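Local coordinates for TRAP-T family transporter, DctP (Periplasmic binding) subunit (Sulfitobacter sp. NAS-14.1, PDB 4PF8), which probably captures beta-D-galacturonate, which it holds bound here, in the periplasm as the solute-binding subunit of a TRAP transporter, at residues Phe87-Pro91 / Val168-Asp172; Glu206-Tyr212 / Tyr224-Leu230. One frame throughout, in Å; residues are numbered along the deposited sequence.

Contact 1. Residues Phe87-Pro91 / Val168-Asp172; sequences FSLGP and VMNND. With GTR (beta-D-galactopyranuronic acid), chain D.
Asn-171 ND2 gives the one direct hydrogen bond between residues 87-91 and 168-172, to Gly-90 O at 2.9 Å. The bond is nearly straight, 162° at the hydrogen, and lies both in the carbonyl plane of Gly-90 and close to the amide plane of Asn-171. With CG anti to the backbone N (chi1 -173°), the amide reaches across to Gly-90 while its OD1 caps helix 172-179 at Leu-173 N and ND2 also binds Asn-100. Shortened to an alanine, this side chain would probably leave Gly-90 O and Asn-100 OD1 without their donor and Leu-173 N without its cap. Ser-88 plays the matching part on the other segment, its OG accepting from Gly-90 N at 3.1 Å as N-cap of the short, weakly bonded helical turn that follows. A water extends the polar side, donating to Pro-91 O at 2.9 Å and to Asn-170 O at 2.8 Å. Apolar contact rests on selenomethionine Met-169, whose extended chain (chi2 -171°) carries SE to 3.8 Å from Pro-91 CD, and whose bend at chi3 turns CE toward Gly-90 CA. The same SE lies 3.3 Å from O4 of the galacturonate, and Ser-88 CB is 3.4 Å from that oxygen. Polar groups thus join the two segments away from the sugar, while Met-169 and Ser-88 present mainly van der Waals surface to it.

Contact 2. Residues Glu206-Tyr212 / Tyr224-Leu230; sequences ENNPPSY and YSLTQHL. With GTR (beta-D-galactopyranuronic acid), chain D.
Tyr-212 and Tyr-224 make the dense part of the contact between residues 206-212 and 224-230. Their rings slide past each other in opposite directions with planes 31° apart, and Tyr-212 CE2 comes to 3.5 Å from Tyr-224 CG. Leu-226 CD2 lies over the opposite face of the Tyr-224 ring, and Pro-209 CG sits near its edge. Tyr-224 OH, carried inward with CG anti to the backbone N (chi1 -166°), donates to Asn-207 O at 2.8 Å, approaching 25° off the carbonyl plane. The segments belong to one mixed sheet of this family 7 solute-binding protein, where strand 146-150 separates strands 204-207 and 223-230; side chains therefore span the gap. At the turn into helix 209-214, Asn-208 OD1 caps Ser-211 N at 2.9 Å, while its ND2 binds Ala-143 O. Contact is sparser toward Leu-230, though still buried. There His-229 NE2 donates to Glu-206 OE2 at 3.0 Å, meeting the carboxylate on its anti side, and His-229 ND1 is hydrogen-bonded to Thr-227 OG1 at 2.7 Å, so that the ring is held at both nitrogens. Glu-206 OE2 also forms a salt bridge with Arg-146, which also binds the galacturonate, and Leu-230 CD1 only brushes this oxygen. Facing away from residues 224-230, Asn-207 grips the sugar by two bonds: OD1 accepts from O1 at 2.6 Å and ND2 donates to O5 at 3.0 Å.

From the N terminus, the chain first reaches residues 87-91, at the end of strand 84-88 in the five-stranded sheet, and closes contact 1 at residues 168-172, just after strand 165-168, with 76 residues between the segments. Contact 2 then closes a much shorter loop, with 11 residues between its segments, in the four-stranded sheet. The two loops follow in series, neither nested nor crossed. The centres of contact 1 and contact 2 lie about 15 Å apart, and the two do not touch. The galacturonate links them: contact 1 joins strand 84-88 to the approach to helix 172-179 beside it, and contact 2 ties the edge strand 204-207 and the start of helix 209-214 to strand 223-230 across strand 146-150.

Contact 1. Residues Phe87-Pro91 / Val168-Asp172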
loop_
_atom_site.group_PDB
_atom_site.type_symbol
_atom_site.label_atom_id
_atom_site.label_comp_id
_atom_site.label_asym_id
_atom_site.label_seq_id
_atom_site.Cartn_x
_atom_site.Cartn_y
_atom_site.Cartn_z
ATOM N N PHE A 87 -0.004 6.032 4.229
ATOM C CA PHE A 87 0.013 5.986 2.775
ATOM C C PHE A 87 0.687 4.714 2.280
ATOM O O PHE A 87 1.770 4.352 2.748
ATOM C CB PHE A 87 0.815 7.153 2.183
ATOM C CG PHE A 87 0.324 8.511 2.553
ATOM C CD1 PHE A 87 -0.963 8.915 2.295
ATOM C CD2 PHE A 87 1.202 9.445 3.073
ATOM C CE1 PHE A 87 -1.397 10.173 2.624
ATOM C CE2 PHE A 87 0.769 10.739 3.382
ATOM C CZ PHE A 87 -0.544 11.080 3.173
ATOM N N SER A 88 0.087 4.093 1.284
ATOM C CA SER A 88 0.789 3.049 0.561
ATOM C C SER A 88 1.975 3.699 -0.123
ATOM O O SER A 88 1.850 4.801 -0.688
ATOM C CB SER A 88 -0.138 2.458 -0.483
ATOM O OG SER A 88 0.515 1.517 -1.331
ATOM N N LEU A 89 3.112 3.009 -0.137
ATOM C CA LEU A 89 4.231 3.501 -0.914
ATOM C C LEU A 89 3.993 3.385 -2.433
ATOM O O LEU A 89 4.740 3.960 -3.227
ATOM C CB LEU A 89 5.499 2.793 -0.486
ATOM C CG LEU A 89 6.193 3.438 0.701
ATOM C CD1 LEU A 89 5.329 3.483 1.923
ATOM C CD2 LEU A 89 7.516 2.715 1.014
ATOM N N GLY A 90 2.941 2.688 -2.847
ATOM C CA GLY A 90 2.666 2.518 -4.261
ATOM C C GLY A 90 2.515 3.853 -4.983
ATOM O O GLY A 90 3.246 4.174 -5.909
ATOM N N PRO A 91 1.546 4.672 -4.556
ATOM C CA PRO A 91 1.335 5.972 -5.203
ATOM C C PRO A 91 2.389 7.019 -4.834
ATOM O O PRO A 91 2.451 8.093 -5.436
ATOM C CB PRO A 91 -0.046 6.407 -4.688
ATOM C CG PRO A 91 -0.686 5.153 -4.127
ATOM C CD PRO A 91 0.456 4.313 -3.632
ATOM N N VAL A 168 -5.402 -0.377 -11.952
ATOM C CA VAL A 168 -4.195 -0.306 -11.157
ATOM C C VAL A 168 -4.177 1.011 -10.364
ATOM O O VAL A 168 -4.947 1.930 -10.658
ATOM C CB VAL A 168 -2.943 -0.397 -12.027
ATOM C CG1 VAL A 168 -2.876 -1.774 -12.675
ATOM C CG2 VAL A 168 -2.891 0.698 -13.080
HETATM N N MSE A 169 -3.309 1.063 -9.365
HETATM C CA MSE A 169 -3.020 2.303 -8.639
HETATM C C MSE A 169 -2.265 3.278 -9.526
HETATM O O MSE A 169 -1.788 2.937 -10.607
HETATM C CB MSE A 169 -2.120 2.017 -7.430
HETATM C CG MSE A 169 -2.761 1.313 -6.331
HETATM SE SE MSE A 169 -1.549 1.306 -4.802
HETATM C CE MSE A 169 -0.478 -0.267 -5.165
ATOM N N ASN A 170 -2.124 4.502 -9.026
ATOM C CA ASN A 170 -1.422 5.557 -9.759
ATOM C C ASN A 170 0.100 5.473 -9.636
ATOM O O ASN A 170 0.743 6.253 -8.931
ATOM C CB ASN A 170 -1.934 6.918 -9.274
ATOM C CG ASN A 170 -3.419 7.086 -9.504
ATOM O OD1 ASN A 170 -4.225 6.980 -8.579
ATOM N ND2 ASN A 170 -3.795 7.320 -10.750
ATOM N N ASN A 171 0.678 4.500 -10.334
ATOM C CA ASN A 171 2.121 4.412 -10.519
ATOM C C ASN A 171 2.323 3.758 -11.881
ATOM O O ASN A 171 1.768 2.699 -12.141
ATOM C CB ASN A 171 2.760 3.578 -9.393
ATOM C CG ASN A 171 4.268 3.594 -9.424
ATOM O OD1 ASN A 171 4.883 3.603 -10.488
ATOM N ND2 ASN A 171 4.885 3.610 -8.242
ATOM N N ASP A 172 3.117 4.389 -12.750
ATOM C CA ASP A 172 3.379 3.864 -14.095
ATOM C C ASP A 172 3.947 2.448 -14.109
ATOM O O ASP A 172 3.771 1.722 -15.088
ATOM C CB ASP A 172 4.354 4.783 -14.836
ATOM C CG ASP A 172 3.816 6.185 -14.989
ATOM O OD1 ASP A 172 2.587 6.313 -15.169
ATOM O OD2 ASP A 172 4.612 7.154 -14.925
HETATM C C1 GTR D . -4.583 -0.912 -0.497
HETATM C C2 GTR D . -3.774 0.118 0.219
HETATM C C3 GTR D . -4.428 1.465 -0.033
HETATM C C4 GTR D . -4.474 1.786 -1.520
HETATM C C5 GTR D . -5.230 0.636 -2.177
HETATM C C6 GTR D . -5.252 0.808 -3.691
HETATM O O1 GTR D . -3.968 -2.230 -0.349
HETATM O O2 GTR D . -3.822 -0.192 1.638
HETATM O O3 GTR D . -3.578 2.455 0.586
HETATM O O4 GTR D . -3.121 1.833 -2.005
HETATM O O5 GTR D . -4.628 -0.638 -1.864
HETATM O O6A GTR D . -5.240 -0.260 -4.358
HETATM O O6B GTR D . -5.420 1.954 -4.167
HETATM O O HOH W 1 0.641 8.699 -7.649
HETATM O O HOH W 2 3.498 6.710 -8.099
#

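Contact 2. Residues Glu206-Tyr212 / Tyr224-Leu230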
loop_
_atom_site.group_PDB
_atom_site.type_symbol
_atom_site.label_atom_id
_atom_site.label_comp_id
_atom_site.label_asym_id
_atom_site.label_seq_id
_atom_site.Cartn_x
_atom_site.Cartn_y
_atom_site.Cartn_z
ATOM N N GLU A 206 -6.368 -5.663 -8.360
ATOM C CA GLU A 206 -5.503 -6.526 -7.553
ATOM C C GLU A 206 -5.297 -5.869 -6.193
ATOM O O GLU A 206 -5.184 -4.664 -6.089
ATOM C CB GLU A 206 -4.169 -6.799 -8.240
ATOM C CG GLU A 206 -3.579 -5.630 -8.979
ATOM C CD GLU A 206 -2.773 -4.728 -8.090
ATOM O OE1 GLU A 206 -3.021 -3.485 -8.105
ATOM O OE2 GLU A 206 -1.905 -5.251 -7.350
ATOM N N ASN A 207 -5.301 -6.687 -5.157
ATOM C CA ASN A 207 -5.162 -6.197 -3.801
ATOM C C ASN A 207 -5.034 -7.327 -2.811
ATOM O O ASN A 207 -5.174 -8.490 -3.168
ATOM C CB ASN A 207 -6.308 -5.265 -3.417
ATOM C CG ASN A 207 -5.811 -4.040 -2.711
ATOM O OD1 ASN A 207 -5.089 -4.157 -1.712
ATOM N ND2 ASN A 207 -6.151 -2.853 -3.235
ATOM N N ASN A 208 -4.747 -6.964 -1.563
ATOM C CA ASN A 208 -4.670 -7.913 -0.465
ATOM C C ASN A 208 -6.078 -8.301 -0.010
ATOM O O ASN A 208 -7.085 -7.721 -0.446
ATOM C CB ASN A 208 -3.833 -7.309 0.683
ATOM C CG ASN A 208 -4.395 -5.967 1.175
ATOM O OD1 ASN A 208 -5.596 -5.844 1.394
ATOM N ND2 ASN A 208 -3.520 -4.975 1.382
ATOM N N PRO A 209 -6.168 -9.360 0.810
ATOM C CA PRO A 209 -7.515 -9.857 1.095
ATOM C C PRO A 209 -8.380 -8.866 1.894
ATOM O O PRO A 209 -9.555 -8.691 1.568
ATOM C CB PRO A 209 -7.244 -11.175 1.843
ATOM C CG PRO A 209 -5.902 -11.616 1.286
ATOM C CD PRO A 209 -5.125 -10.343 1.147
ATOM N N PRO A 210 -7.813 -8.169 2.884
ATOM C CA PRO A 210 -8.686 -7.215 3.585
ATOM C C PRO A 210 -9.228 -6.068 2.714
ATOM O O PRO A 210 -10.355 -5.612 2.906
ATOM C CB PRO A 210 -7.777 -6.689 4.699
ATOM C CG PRO A 210 -6.835 -7.843 4.972
ATOM C CD PRO A 210 -6.525 -8.337 3.580
ATOM N N SER A 211 -8.436 -5.605 1.767
ATOM C CA SER A 211 -8.909 -4.562 0.843
ATOM C C SER A 211 -9.996 -5.086 -0.079
ATOM O O SER A 211 -10.994 -4.441 -0.291
ATOM C CB SER A 211 -7.754 -4.008 0.007
ATOM O OG SER A 211 -6.907 -3.158 0.774
ATOM N N TYR A 212 -9.763 -6.264 -0.640
ATOM C CA TYR A 212 -10.713 -6.929 -1.546
ATOM C C TYR A 212 -12.047 -7.178 -0.853
ATOM O O TYR A 212 -13.114 -7.023 -1.457
ATOM C CB TYR A 212 -10.045 -8.231 -2.005
ATOM C CG TYR A 212 -10.848 -9.196 -2.828
ATOM C CD1 TYR A 212 -11.488 -8.812 -3.990
ATOM C CD2 TYR A 212 -10.874 -10.542 -2.484
ATOM C CE1 TYR A 212 -12.181 -9.726 -4.743
ATOM C CE2 TYR A 212 -11.570 -11.462 -3.233
ATOM C CZ TYR A 212 -12.184 -11.062 -4.361
ATOM O OH TYR A 212 -12.868 -12.017 -5.081
ATOM N N TYR A 224 -10.610 -14.922 -7.285
ATOM C CA TYR A 224 -9.436 -14.347 -6.602
ATOM C C TYR A 224 -8.299 -15.337 -6.802
ATOM O O TYR A 224 -8.414 -16.513 -6.420
ATOM C CB TYR A 224 -9.737 -14.180 -5.101
ATOM C CG TYR A 224 -8.787 -13.307 -4.278
ATOM C CD1 TYR A 224 -8.126 -12.240 -4.842
ATOM C CD2 TYR A 224 -8.611 -13.533 -2.912
ATOM C CE1 TYR A 224 -7.305 -11.413 -4.084
ATOM C CE2 TYR A 224 -7.794 -12.722 -2.160
ATOM C CZ TYR A 224 -7.138 -11.659 -2.766
ATOM O OH TYR A 224 -6.300 -10.826 -2.020
ATOM N N SER A 225 -7.231 -14.867 -7.434
ATOM C CA SER A 225 -6.135 -15.719 -7.856
ATOM C C SER A 225 -4.883 -15.215 -7.127
ATOM O O SER A 225 -4.455 -14.082 -7.332
ATOM C CB SER A 225 -5.963 -15.657 -9.356
ATOM O OG SER A 225 -7.186 -16.023 -10.007
ATOM N N LEU A 226 -4.319 -16.067 -6.284
ATOM C CA LEU A 226 -3.306 -15.647 -5.321
ATOM C C LEU A 226 -1.890 -15.557 -5.906
ATOM O O LEU A 226 -0.966 -16.282 -5.497
ATOM C CB LEU A 226 -3.361 -16.526 -4.061
ATOM C CG LEU A 226 -4.705 -16.510 -3.318
ATOM C CD1 LEU A 226 -4.700 -17.547 -2.190
ATOM C CD2 LEU A 226 -5.066 -15.130 -2.784
ATOM N N THR A 227 -1.736 -14.630 -6.846
ATOM C CA THR A 227 -0.463 -14.348 -7.475
ATOM C C THR A 227 0.536 -13.715 -6.528
ATOM O O THR A 227 1.730 -13.884 -6.688
ATOM C CB THR A 227 -0.677 -13.438 -8.672
ATOM O OG1 THR A 227 -1.543 -12.366 -8.280
ATOM C CG2 THR A 227 -1.344 -14.207 -9.816
ATOM N N GLN A 228 0.046 -12.955 -5.552
ATOM C CA GLN A 228 0.912 -12.349 -4.552
ATOM C C GLN A 228 2.087 -11.624 -5.196
ATOM O O GLN A 228 3.232 -11.746 -4.766
ATOM C CB GLN A 228 1.343 -13.403 -3.551
ATOM C CG GLN A 228 0.122 -14.012 -2.863
ATOM C CD GLN A 228 0.436 -15.235 -2.007
ATOM O OE1 GLN A 228 1.235 -16.093 -2.386
ATOM N NE2 GLN A 228 -0.217 -15.326 -0.861
ATOM N N HIS A 229 1.774 -10.832 -6.223
ATOM C CA HIS A 229 2.783 -10.316 -7.135
ATOM C C HIS A 229 3.409 -9.011 -6.640
ATOM O O HIS A 229 4.427 -8.583 -7.175
ATOM C CB HIS A 229 2.151 -10.099 -8.504
ATOM C CG HIS A 229 0.883 -9.317 -8.442
ATOM N ND1 HIS A 229 -0.357 -9.907 -8.482
ATOM C CD2 HIS A 229 0.663 -7.989 -8.292
ATOM C CE1 HIS A 229 -1.291 -8.978 -8.377
ATOM N NE2 HIS A 229 -0.694 -7.806 -8.233
ATOM N N LEU A 230 2.807 -8.392 -5.621
ATOM C CA LEU A 230 3.349 -7.151 -5.076
ATOM C C LEU A 230 3.197 -7.228 -3.562
ATOM O O LEU A 230 2.197 -7.752 -3.055
ATOM C CB LEU A 230 2.596 -5.908 -5.563
ATOM C CG LEU A 230 2.858 -5.456 -7.004
ATOM C CD1 LEU A 230 1.724 -4.542 -7.437
ATOM C CD2 LEU A 230 4.199 -4.772 -7.052
HETATM C C1 GTR D . -4.583 -0.912 -0.497
HETATM C C2 GTR D . -3.774 0.118 0.219
HETATM C C3 GTR D . -4.428 1.465 -0.033
HETATM C C4 GTR D . -4.474 1.786 -1.520
HETATM C C5 GTR D . -5.230 0.636 -2.177
HETATM C C6 GTR D . -5.252 0.808 -3.691
HETATM O O1 GTR D . -3.968 -2.230 -0.349
HETATM O O2 GTR D . -3.822 -0.192 1.638
HETATM O O3 GTR D . -3.578 2.455 0.586
HETATM O O4 GTR D . -3.121 1.833 -2.005
HETATM O O5 GTR D . -4.628 -0.638 -1.864
HETATM O O6A GTR D . -5.240 -0.260 -4.358
HETATM O O6B GTR D . -5.420 1.954 -4.167
#